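Local coordinates for protein formiminotetrahydrofolate cyclodeaminase (Thermotoga maritima, PDB 1O5H) that probably catalyses the cyclodeamination of 5-formiminotetrahydrofolate to 5,10-methenyltetrahydrofolate with release of ammonia, at residues A[75-80]-A[132-137]; A[51-56]-A[147-152]; A[79-84]-A[125-130]; A[137-142]-A[203-208]. All coordinates share one frame; numbering follows the deposited sequence.

In the fold
The fold is all-helical, without strands, and the four contacts bind its helices into a bundle. Contacts 1 and 3 join the same pair, helices 68-100 and 107-141, at neighbouring levels about 8 Å apart between centres. Contact 1 is buried and sets a glutamate against the methyl groups of an alanine and a selenomethionine. Contact 3 is partly buried, with an alanine-valine core and charged residues at its margin. Contact 2, entirely buried, pairs helix 36-56 with helix 147-172 beside the second subunit. Contact 4, nearer the surface, packs the ends of helices 107-141 and 178-206 through apolar groups. A salt bridge from Glu52 to Arg82 ties contact 2 to contact 3, and Leu206 touches Ala147 and Thr150.

Contact 1: residues A[75-80]-A[132-137]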
# COMPACT_ATOMS: atom_id res chain seq x y z
N VAL A 75 15.01 -9.89 -9.85
CA VAL A 75 15.76 -9.16 -8.85
C VAL A 75 16.29 -7.83 -9.43
O VAL A 75 16.04 -6.76 -8.87
CB VAL A 75 16.90 -10.00 -8.31
CG1 VAL A 75 17.83 -9.15 -7.46
CG2 VAL A 75 16.33 -11.14 -7.51
N GLU A 76 16.97 -7.92 -10.56
CA GLU A 76 17.53 -6.75 -11.22
C GLU A 76 16.45 -5.75 -11.63
O GLU A 76 16.62 -4.55 -11.43
CB GLU A 76 18.42 -7.17 -12.41
CG GLU A 76 18.62 -6.12 -13.50
CD GLU A 76 19.70 -5.10 -13.17
OE1 GLU A 76 20.83 -5.25 -13.70
OE2 GLU A 76 19.41 -4.15 -12.41
N ALA A 77 15.34 -6.25 -12.17
CA ALA A 77 14.21 -5.37 -12.55
C ALA A 77 13.54 -4.69 -11.36
O ALA A 77 13.15 -3.52 -11.43
CB ALA A 77 13.18 -6.14 -13.38
N MSE A 78 13.41 -5.42 -10.26
CA MSE A 78 12.79 -4.86 -9.07
C MSE A 78 13.71 -3.86 -8.41
O MSE A 78 13.27 -2.94 -7.72
CB MSE A 78 12.40 -5.97 -8.10
CG MSE A 78 11.32 -6.89 -8.64
SE MSE A 78 9.72 -5.94 -9.32
CE MSE A 78 10.26 -5.40 -11.13
N GLU A 79 15.00 -4.02 -8.63
CA GLU A 79 15.95 -3.06 -8.14
C GLU A 79 15.78 -1.75 -8.89
O GLU A 79 15.76 -0.67 -8.29
CB GLU A 79 17.37 -3.60 -8.29
CG GLU A 79 17.78 -4.58 -7.21
CD GLU A 79 17.89 -3.93 -5.83
OE1 GLU A 79 17.81 -2.68 -5.74
OE2 GLU A 79 18.06 -4.67 -4.84
N GLU A 80 15.64 -1.86 -10.21
CA GLU A 80 15.56 -0.70 -11.08
C GLU A 80 14.20 -0.04 -10.94
O GLU A 80 14.08 1.19 -11.06
CB GLU A 80 15.86 -1.09 -12.54
N ALA A 132 3.19 -6.07 -11.92
CA ALA A 132 2.14 -7.07 -12.02
C ALA A 132 2.62 -8.25 -12.83
O ALA A 132 2.49 -9.36 -12.39
CB ALA A 132 0.90 -6.48 -12.62
N HIS A 133 3.19 -8.01 -14.00
CA HIS A 133 3.67 -9.09 -14.86
C HIS A 133 4.69 -9.96 -14.15
O HIS A 133 4.72 -11.18 -14.35
CB HIS A 133 4.22 -8.59 -16.20
CG HIS A 133 3.17 -8.35 -17.24
ND1 HIS A 133 2.46 -9.37 -17.85
CD2 HIS A 133 2.69 -7.20 -17.78
CE1 HIS A 133 1.60 -8.86 -18.71
NE2 HIS A 133 1.72 -7.54 -18.69
N GLU A 134 5.53 -9.37 -13.31
CA GLU A 134 6.51 -10.15 -12.59
C GLU A 134 5.86 -10.98 -11.49
O GLU A 134 6.27 -12.13 -11.23
CB GLU A 134 7.61 -9.28 -12.00
CG GLU A 134 8.36 -8.39 -13.00
CD GLU A 134 9.19 -9.15 -14.02
OE1 GLU A 134 8.84 -10.27 -14.43
OE2 GLU A 134 10.22 -8.59 -14.45
N LEU A 135 4.85 -10.40 -10.86
CA LEU A 135 4.13 -11.10 -9.81
C LEU A 135 3.44 -12.26 -10.44
O LEU A 135 3.37 -13.32 -9.84
CB LEU A 135 3.14 -10.19 -9.09
CG LEU A 135 3.80 -9.15 -8.18
CD1 LEU A 135 2.82 -8.33 -7.43
CD2 LEU A 135 4.71 -9.83 -7.18
N GLU A 136 2.97 -12.12 -11.68
CA GLU A 136 2.40 -13.30 -12.32
C GLU A 136 3.46 -14.40 -12.52
O GLU A 136 3.21 -15.59 -12.25
CB GLU A 136 1.71 -12.97 -13.63
CG GLU A 136 0.89 -14.13 -14.11
CD GLU A 136 0.14 -13.85 -15.39
OE1 GLU A 136 -0.09 -12.68 -15.74
OE2 GLU A 136 -0.23 -14.85 -16.04
N LYS A 137 4.65 -14.02 -12.97
CA LYS A 137 5.72 -15.00 -13.11
C LYS A 137 6.06 -15.59 -11.76
O LYS A 137 6.20 -16.80 -11.64
CB LYS A 137 6.94 -14.41 -13.81
CG LYS A 137 6.75 -14.33 -15.33
CD LYS A 137 7.73 -13.39 -16.03
CE LYS A 137 7.34 -13.24 -17.49
NZ LYS A 137 8.49 -12.86 -18.35
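Glu134 reaches across to Ala77 and Met78, and its side chain carries the whole contact. The CB bond leaves helix 107-141 in the direction of the other helix, and CG lies anti to the carbonyl carbon (chi1 -56°). At CG the chain meets the methyl of Met78, a selenomethionine, with CG to CE at 4.0 Å. A bend at chi2 (-67°) then swings the carboxylate round to Ala77, so that OE2 of Glu134 comes to 4.0 Å from CB of Ala77. OE1 forms a salt bridge with Arg73, just before the 75-80 segment, and OE2 is also hydrogen-bonded to a flanking residue. The acid thus spends its methylene on apolar neighbours and its charge on an arginine, which probably helps a buried glutamate keep its charge balanced.

Met78 suits its place because it is flexible: its bends at chi2 and chi3 fold the terminal methyl towards Glu134, although its CB bond does not point there. Alanine at 77 offers just a methyl, small enough to leave the carboxylate its place. No hydrogen bond crosses between the segments. The contact joins helix 68-100 to helix 107-141, as contact 3 also does, in an all-helical bundle; around it, helix 36-56 meets Val75, Met78 and Leu135, helix 147-172 packs on Ala132 and Leu135, and helix 178-206 on His133 and Glu136.

Contact 2: residues A[51-56]-A[147-152]; sequences AEMVAN and ASDTLN
The carboxylate of Asp149 is the flat group here, and Met53, a selenomethionine, lies on one of its faces. The selenium stands over OD2 of Asp149, 4.0 Å from it, while the terminal methyl CE comes in at a slant to the same oxygen. The CE to OD2 separation in the model, 3.2 Å, is short enough to be doubtful in detail at this resolution. Asp149's other oxygen, OD1, accepts a hydrogen bond from the backbone N of Gly36 of the second subunit, so the acid spans an intramolecular contact and the dimer interface. Met53 can reach so far because its chain is fully extended from CG onwards (chi2 177°), and it also packs on Val27 of the second subunit.

The two helices run nearly antiparallel, at 155° between their N-to-C directions, with short-segment axes approaching to 9.0 Å. This pairs helix 36-56 with helix 147-172 in an all-helical bundle, and small or branched residues such as Val54 and Thr150 suit it.

Val54 straddles the hydroxyl of Thr150: its CG1 lies 3.6 Å and its CG2 3.5 Å from OG1 of Thr150, the two side chains crossing at about a right angle. CG2 of Val54 also rests against CB of Asp149 at 3.7 Å, using the apolar root of the acid. Close by, Leu146 touches both Met53 and Val54, while Leu135 and Leu206 flank Thr150. Further along the helix, ND2 of Asn152 donates a hydrogen bond to OD1 of Asn167 of the second subunit.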
# COMPACT_ATOMS: atom_id res chain seq x y z
N ALA A 51 8.39 -8.48 -4.24
CA ALA A 51 8.61 -9.30 -5.41
C ALA A 51 10.08 -9.67 -5.49
O ALA A 51 10.42 -10.81 -5.81
CB ALA A 51 8.20 -8.59 -6.64
N GLU A 52 10.94 -8.72 -5.19
CA GLU A 52 12.35 -9.01 -5.15
C GLU A 52 12.68 -10.08 -4.09
O GLU A 52 13.48 -10.99 -4.36
CB GLU A 52 13.14 -7.74 -4.88
CG GLU A 52 14.62 -7.90 -5.16
CD GLU A 52 15.40 -6.61 -5.03
OE1 GLU A 52 14.81 -5.53 -5.17
OE2 GLU A 52 16.61 -6.70 -4.80
N MSE A 53 12.06 -9.99 -2.91
CA MSE A 53 12.30 -10.97 -1.86
C MSE A 53 11.96 -12.36 -2.33
O MSE A 53 12.78 -13.26 -2.23
CB MSE A 53 11.51 -10.64 -0.62
CG MSE A 53 11.40 -11.79 0.37
SE MSE A 53 10.44 -11.08 1.91
CE MSE A 53 10.22 -12.87 3.07
N VAL A 54 10.77 -12.53 -2.88
CA VAL A 54 10.36 -13.82 -3.40
C VAL A 54 11.33 -14.31 -4.48
O VAL A 54 11.69 -15.50 -4.50
CB VAL A 54 8.91 -13.79 -3.93
CG1 VAL A 54 8.56 -15.12 -4.55
CG2 VAL A 54 7.92 -13.45 -2.79
N ALA A 55 11.78 -13.42 -5.35
CA ALA A 55 12.71 -13.84 -6.40
C ALA A 55 14.05 -14.29 -5.82
O ALA A 55 14.62 -15.29 -6.25
CB ALA A 55 12.93 -12.76 -7.40
N ASN A 56 14.55 -13.56 -4.83
CA ASN A 56 15.77 -13.95 -4.13
C ASN A 56 15.64 -15.29 -3.48
O ASN A 56 16.54 -16.12 -3.61
CB ASN A 56 16.13 -12.94 -3.06
CG ASN A 56 17.04 -11.86 -3.58
OD1 ASN A 56 17.90 -12.10 -4.44
ND2 ASN A 56 16.85 -10.64 -3.06
N ALA A 147 4.43 -17.66 -1.32
CA ALA A 147 3.26 -17.26 -2.05
C ALA A 147 2.59 -16.10 -1.33
O ALA A 147 2.24 -15.11 -1.98
CB ALA A 147 2.35 -18.39 -2.24
N SER A 148 2.47 -16.19 -0.01
CA SER A 148 1.88 -15.11 0.77
C SER A 148 2.51 -13.77 0.38
O SER A 148 1.81 -12.80 0.09
CB SER A 148 2.05 -15.37 2.26
OG SER A 148 3.25 -14.80 2.73
N ASP A 149 3.84 -13.72 0.32
CA ASP A 149 4.50 -12.46 -0.00
C ASP A 149 4.20 -11.99 -1.41
O ASP A 149 4.06 -10.80 -1.66
CB ASP A 149 5.98 -12.54 0.24
CG ASP A 149 6.31 -12.65 1.69
OD1 ASP A 149 5.65 -11.95 2.50
OD2 ASP A 149 7.20 -13.41 2.13
N THR A 150 4.10 -12.91 -2.34
CA THR A 150 3.68 -12.55 -3.68
C THR A 150 2.28 -11.96 -3.67
O THR A 150 2.05 -10.92 -4.30
CB THR A 150 3.69 -13.78 -4.54
OG1 THR A 150 5.03 -14.28 -4.59
CG2 THR A 150 3.35 -13.42 -5.99
N LEU A 151 1.36 -12.62 -2.97
CA LEU A 151 -0.03 -12.19 -2.92
C LEU A 151 -0.07 -10.81 -2.32
O LEU A 151 -0.71 -9.91 -2.85
CB LEU A 151 -0.85 -13.12 -2.06
CG LEU A 151 -2.11 -13.70 -2.70
CD1 LEU A 151 -2.91 -14.35 -1.64
CD2 LEU A 151 -2.96 -12.65 -3.46
N ASN A 152 0.66 -10.63 -1.24
CA ASN A 152 0.70 -9.36 -0.57
C ASN A 152 1.12 -8.33 -1.57
O ASN A 152 0.52 -7.25 -1.63
CB ASN A 152 1.68 -9.41 0.59
CG ASN A 152 1.13 -10.18 1.76
OD1 ASN A 152 -0.02 -10.64 1.75
ND2 ASN A 152 1.94 -10.29 2.80

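Contact 3: residues A[79-84]-A[125-130]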
# COMPACT_ATOMS: atom_id res chain seq x y z
N GLU A 79 15.00 -4.02 -8.63
CA GLU A 79 15.95 -3.06 -8.14
C GLU A 79 15.78 -1.75 -8.89
O GLU A 79 15.76 -0.67 -8.29
CB GLU A 79 17.37 -3.60 -8.29
CG GLU A 79 17.78 -4.58 -7.21
CD GLU A 79 17.89 -3.93 -5.83
OE1 GLU A 79 17.81 -2.68 -5.74
OE2 GLU A 79 18.06 -4.67 -4.84
N GLU A 80 15.64 -1.86 -10.21
CA GLU A 80 15.56 -0.70 -11.08
C GLU A 80 14.20 -0.04 -10.94
O GLU A 80 14.08 1.19 -11.06
CB GLU A 80 15.86 -1.09 -12.54
N ALA A 81 13.16 -0.83 -10.65
CA ALA A 81 11.82 -0.27 -10.49
C ALA A 81 11.72 0.60 -9.24
O ALA A 81 11.09 1.65 -9.25
CB ALA A 81 10.80 -1.34 -10.46
N ARG A 82 12.36 0.18 -8.16
CA ARG A 82 12.39 1.02 -6.99
C ARG A 82 13.03 2.37 -7.32
O ARG A 82 12.45 3.41 -7.00
CB ARG A 82 13.11 0.34 -5.85
CG ARG A 82 12.35 -0.82 -5.30
CD ARG A 82 12.43 -0.95 -3.80
NE ARG A 82 13.78 -1.17 -3.29
CZ ARG A 82 14.49 -2.25 -3.53
NH1 ARG A 82 13.99 -3.21 -4.32
NH2 ARG A 82 15.69 -2.39 -3.00
N LEU A 83 14.19 2.36 -7.98
CA LEU A 83 14.83 3.63 -8.34
C LEU A 83 13.88 4.51 -9.16
O LEU A 83 13.81 5.72 -8.94
CB LEU A 83 16.17 3.43 -9.08
CG LEU A 83 17.37 2.78 -8.36
CD1 LEU A 83 18.53 2.64 -9.35
CD2 LEU A 83 17.84 3.49 -7.06
N LYS A 84 13.12 3.91 -10.07
CA LYS A 84 12.19 4.69 -10.86
C LYS A 84 11.10 5.29 -9.98
O LYS A 84 10.77 6.50 -10.11
CB LYS A 84 11.59 3.86 -12.00
CG LYS A 84 12.55 3.72 -13.20
CD LYS A 84 11.87 3.18 -14.48
CE LYS A 84 12.15 1.70 -14.71
NZ LYS A 84 11.14 1.14 -15.66
N ILE A 125 2.04 4.09 -12.84
CA ILE A 125 1.21 2.98 -13.29
C ILE A 125 1.95 2.04 -14.23
O ILE A 125 1.78 0.83 -14.20
CB ILE A 125 -0.05 3.49 -13.97
CG1 ILE A 125 -1.01 4.08 -12.95
CG2 ILE A 125 -0.73 2.37 -14.71
CD1 ILE A 125 -2.19 4.78 -13.54
N ARG A 126 2.79 2.60 -15.09
CA ARG A 126 3.50 1.73 -16.00
C ARG A 126 4.40 0.83 -15.21
O ARG A 126 4.44 -0.35 -15.49
CB ARG A 126 4.33 2.51 -16.98
CG ARG A 126 3.59 3.30 -17.99
CD ARG A 126 4.56 3.82 -18.99
NE ARG A 126 4.02 4.92 -19.76
CZ ARG A 126 4.51 5.28 -20.93
NH1 ARG A 126 3.97 6.31 -21.60
NH2 ARG A 126 5.53 4.60 -21.44
N VAL A 127 5.12 1.37 -14.24
CA VAL A 127 5.93 0.51 -13.38
C VAL A 127 5.04 -0.55 -12.72
O VAL A 127 5.40 -1.72 -12.67
CB VAL A 127 6.69 1.30 -12.31
CG1 VAL A 127 7.53 0.36 -11.47
CG2 VAL A 127 7.57 2.41 -12.95
N MSE A 128 3.87 -0.15 -12.26
CA MSE A 128 2.96 -1.14 -11.70
C MSE A 128 2.60 -2.21 -12.70
O MSE A 128 2.61 -3.39 -12.36
CB MSE A 128 1.70 -0.49 -11.12
CG MSE A 128 1.96 0.33 -9.86
SE MSE A 128 2.85 -0.72 -8.41
CE MSE A 128 4.77 -0.45 -8.80
N LYS A 129 2.30 -1.84 -13.94
CA LYS A 129 2.12 -2.87 -14.96
C LYS A 129 3.32 -3.85 -15.00
O LYS A 129 3.14 -5.07 -15.10
CB LYS A 129 1.88 -2.23 -16.33
CG LYS A 129 1.71 -3.18 -17.52
CD LYS A 129 3.03 -3.63 -18.12
CE LYS A 129 3.87 -2.50 -18.71
NZ LYS A 129 3.15 -1.65 -19.70
N ASP A 130 4.54 -3.33 -14.92
CA ASP A 130 5.69 -4.21 -14.91
C ASP A 130 5.67 -5.09 -13.69
O ASP A 130 5.91 -6.27 -13.79
CB ASP A 130 6.98 -3.42 -14.93
CG ASP A 130 7.20 -2.72 -16.25
OD1 ASP A 130 6.67 -3.23 -17.27
OD2 ASP A 130 7.90 -1.68 -16.36
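Val127 is the first residue of the 125-130 segment to touch its partner, meeting Ala81 and Lys84. With CG1 anti to the backbone N (chi1 -179°), one methyl is carried to Ala81, where CG1 of Val127 lies 3.8 Å from CB of Ala81. The other branch, CG2, lies loosely near the lysine, 4.4 Å from CB of Lys84. The CA atoms of Ala81 and Val127 are just 6.6 Å apart, a spacing that suits alanine on one side and a short branched residue on the other.

Next in the chain, Met128 turns instead to Cys48 of helix 36-56 and to Cys157 and Val160 of helix 147-172. One turn after Val127, Asp130 faces the same helix as the valine. Its OD2 stands 4.4 Å from NZ of Lys84, beyond salt-bridge range, so their opposite charges probably attract at a distance, at the more open margin where charged ends can be accommodated.

The helices run antiparallel, at 165°, as part of a helical bundle. At the start of the segment, Ile125 packs on helices 147-172 and 178-206, and Arg126 forms a salt bridge with Glu187 of the latter, so that helix 107-141 has helical neighbours on several sides.

Contact 4: residues A[137-142]-A[203-208]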
# COMPACT_ATOMS: atom_id res chain seq x y z
N LYS A 137 4.65 -14.02 -12.97
CA LYS A 137 5.72 -15.00 -13.11
C LYS A 137 6.06 -15.59 -11.76
O LYS A 137 6.20 -16.80 -11.64
CB LYS A 137 6.94 -14.41 -13.81
CG LYS A 137 6.75 -14.33 -15.33
CD LYS A 137 7.73 -13.39 -16.03
CE LYS A 137 7.34 -13.24 -17.49
NZ LYS A 137 8.49 -12.86 -18.35
N LEU A 138 6.13 -14.76 -10.72
CA LEU A 138 6.46 -15.28 -9.40
C LEU A 138 5.37 -16.24 -8.84
O LEU A 138 5.68 -17.29 -8.29
CB LEU A 138 6.72 -14.14 -8.43
CG LEU A 138 7.96 -13.31 -8.71
CD1 LEU A 138 8.01 -12.13 -7.78
CD2 LEU A 138 9.24 -14.11 -8.57
N ALA A 139 4.10 -15.88 -9.01
CA ALA A 139 3.03 -16.76 -8.61
C ALA A 139 3.24 -18.14 -9.19
O ALA A 139 2.96 -19.14 -8.53
CB ALA A 139 1.69 -16.22 -9.06
N GLU A 140 3.73 -18.20 -10.43
CA GLU A 140 3.71 -19.47 -11.14
C GLU A 140 4.99 -20.27 -10.94
O GLU A 140 4.94 -21.45 -10.70
CB GLU A 140 3.43 -19.24 -12.62
CG GLU A 140 3.11 -20.51 -13.39
CD GLU A 140 2.94 -20.25 -14.88
OE1 GLU A 140 2.74 -19.06 -15.27
OE2 GLU A 140 3.02 -21.23 -15.66
N PHE A 141 6.13 -19.58 -11.02
CA PHE A 141 7.45 -20.22 -11.03
C PHE A 141 8.27 -19.91 -9.80
O PHE A 141 9.33 -20.47 -9.62
CB PHE A 141 8.23 -19.78 -12.25
CG PHE A 141 7.55 -20.09 -13.54
CD1 PHE A 141 7.37 -21.42 -13.96
CD2 PHE A 141 7.08 -19.05 -14.36
CE1 PHE A 141 6.74 -21.71 -15.17
CE2 PHE A 141 6.44 -19.33 -15.58
CZ PHE A 141 6.27 -20.66 -15.99
N GLY A 142 7.80 -19.02 -8.95
CA GLY A 142 8.56 -18.64 -7.76
C GLY A 142 8.40 -19.64 -6.65
O GLY A 142 7.62 -20.59 -6.75
N LYS A 203 -4.09 -13.61 -7.87
CA LYS A 203 -5.11 -14.04 -6.92
C LYS A 203 -5.69 -15.47 -7.17
O LYS A 203 -5.71 -16.30 -6.28
CB LYS A 203 -6.20 -13.00 -6.83
CG LYS A 203 -5.97 -11.98 -5.71
CD LYS A 203 -6.94 -10.83 -5.83
CE LYS A 203 -8.25 -11.04 -5.08
NZ LYS A 203 -8.20 -10.36 -3.74
N LYS A 204 -6.13 -15.77 -8.39
CA LYS A 204 -6.76 -17.05 -8.67
C LYS A 204 -5.75 -18.17 -8.41
O LYS A 204 -6.03 -19.07 -7.64
CB LYS A 204 -7.31 -17.06 -10.10
CG LYS A 204 -8.32 -18.16 -10.43
N MSE A 205 -4.57 -18.08 -9.02
CA MSE A 205 -3.46 -18.99 -8.76
C MSE A 205 -3.08 -19.16 -7.28
O MSE A 205 -2.81 -20.24 -6.83
CB MSE A 205 -2.26 -18.51 -9.53
CG MSE A 205 -1.44 -19.57 -10.23
SE MSE A 205 -0.20 -18.57 -11.34
CE MSE A 205 -1.54 -17.49 -12.52
N LEU A 206 -3.09 -18.08 -6.51
CA LEU A 206 -2.56 -18.17 -5.17
C LEU A 206 -3.58 -18.20 -4.05
O LEU A 206 -3.21 -18.35 -2.89
CB LEU A 206 -1.60 -17.01 -4.93
CG LEU A 206 -0.30 -17.01 -5.73
CD1 LEU A 206 0.69 -16.09 -5.09
CD2 LEU A 206 0.24 -18.41 -5.79
N GLU A 207 -4.87 -18.07 -4.34
CA GLU A 207 -5.84 -17.92 -3.23
C GLU A 207 -5.78 -19.09 -2.22
O GLU A 207 -6.01 -18.91 -1.02
CB GLU A 207 -7.29 -17.68 -3.72
CG GLU A 207 -7.92 -18.87 -4.46
CD GLU A 207 -9.37 -19.16 -4.06
OE1 GLU A 207 -9.80 -18.75 -2.95
OE2 GLU A 207 -10.09 -19.82 -4.85
N GLY A 208 -5.44 -20.28 -2.70
CA GLY A 208 -5.47 -21.47 -1.87
C GLY A 208 -4.45 -21.54 -0.75
O GLY A 208 -4.54 -22.38 0.15
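Ala139 and Glu140 bear on Met205 and Leu206 where helix 107-141 approaches its C-terminal end. Just before them, Lys137 is turned from the partner segment, and Leu138 directs its branches instead to helices 36-56 and 68-100. Ala139 then turns its methyl to the partner helix: CB lies 3.8 Å from SE of Met205, a selenomethionine, and 4.0 Å from CG of Leu206. A residue this small lets two larger chains close on one methyl, and the CA atoms of Ala139 and Leu206 come to 6.7 Å. Leucine also lays a methyl against the backbone, with CD2 of Leu206 3.9 Å from O of Ala139.

Glu140 contributes its hydrocarbon root alone. Its CB is 3.9 Å from SE of Met205, so the selenium sits against two successive residues, placed there by an extended CA-CB-CG-SE run (chi2 170°) before the chain bends at chi3. The carboxylate of this exposed residue is carried on by an extended chain, and CG of Glu140 sits over the centre of the neighbouring Phe141 ring, 4.0 Å above its plane.

At Gly142 the chain leaves helical geometry, though its N still bonds to O of Leu138 at 2.8 Å. The contact thus joins two helices near their C-terminal ends, at one end of the helical bundle. Beyond the pair, Leu206 also lies on Ala147, Thr150 and Leu151 of helix 147-172, Phe141 on Met71 of helix 68-100, and Lys203 against Gln162 of the second subunit.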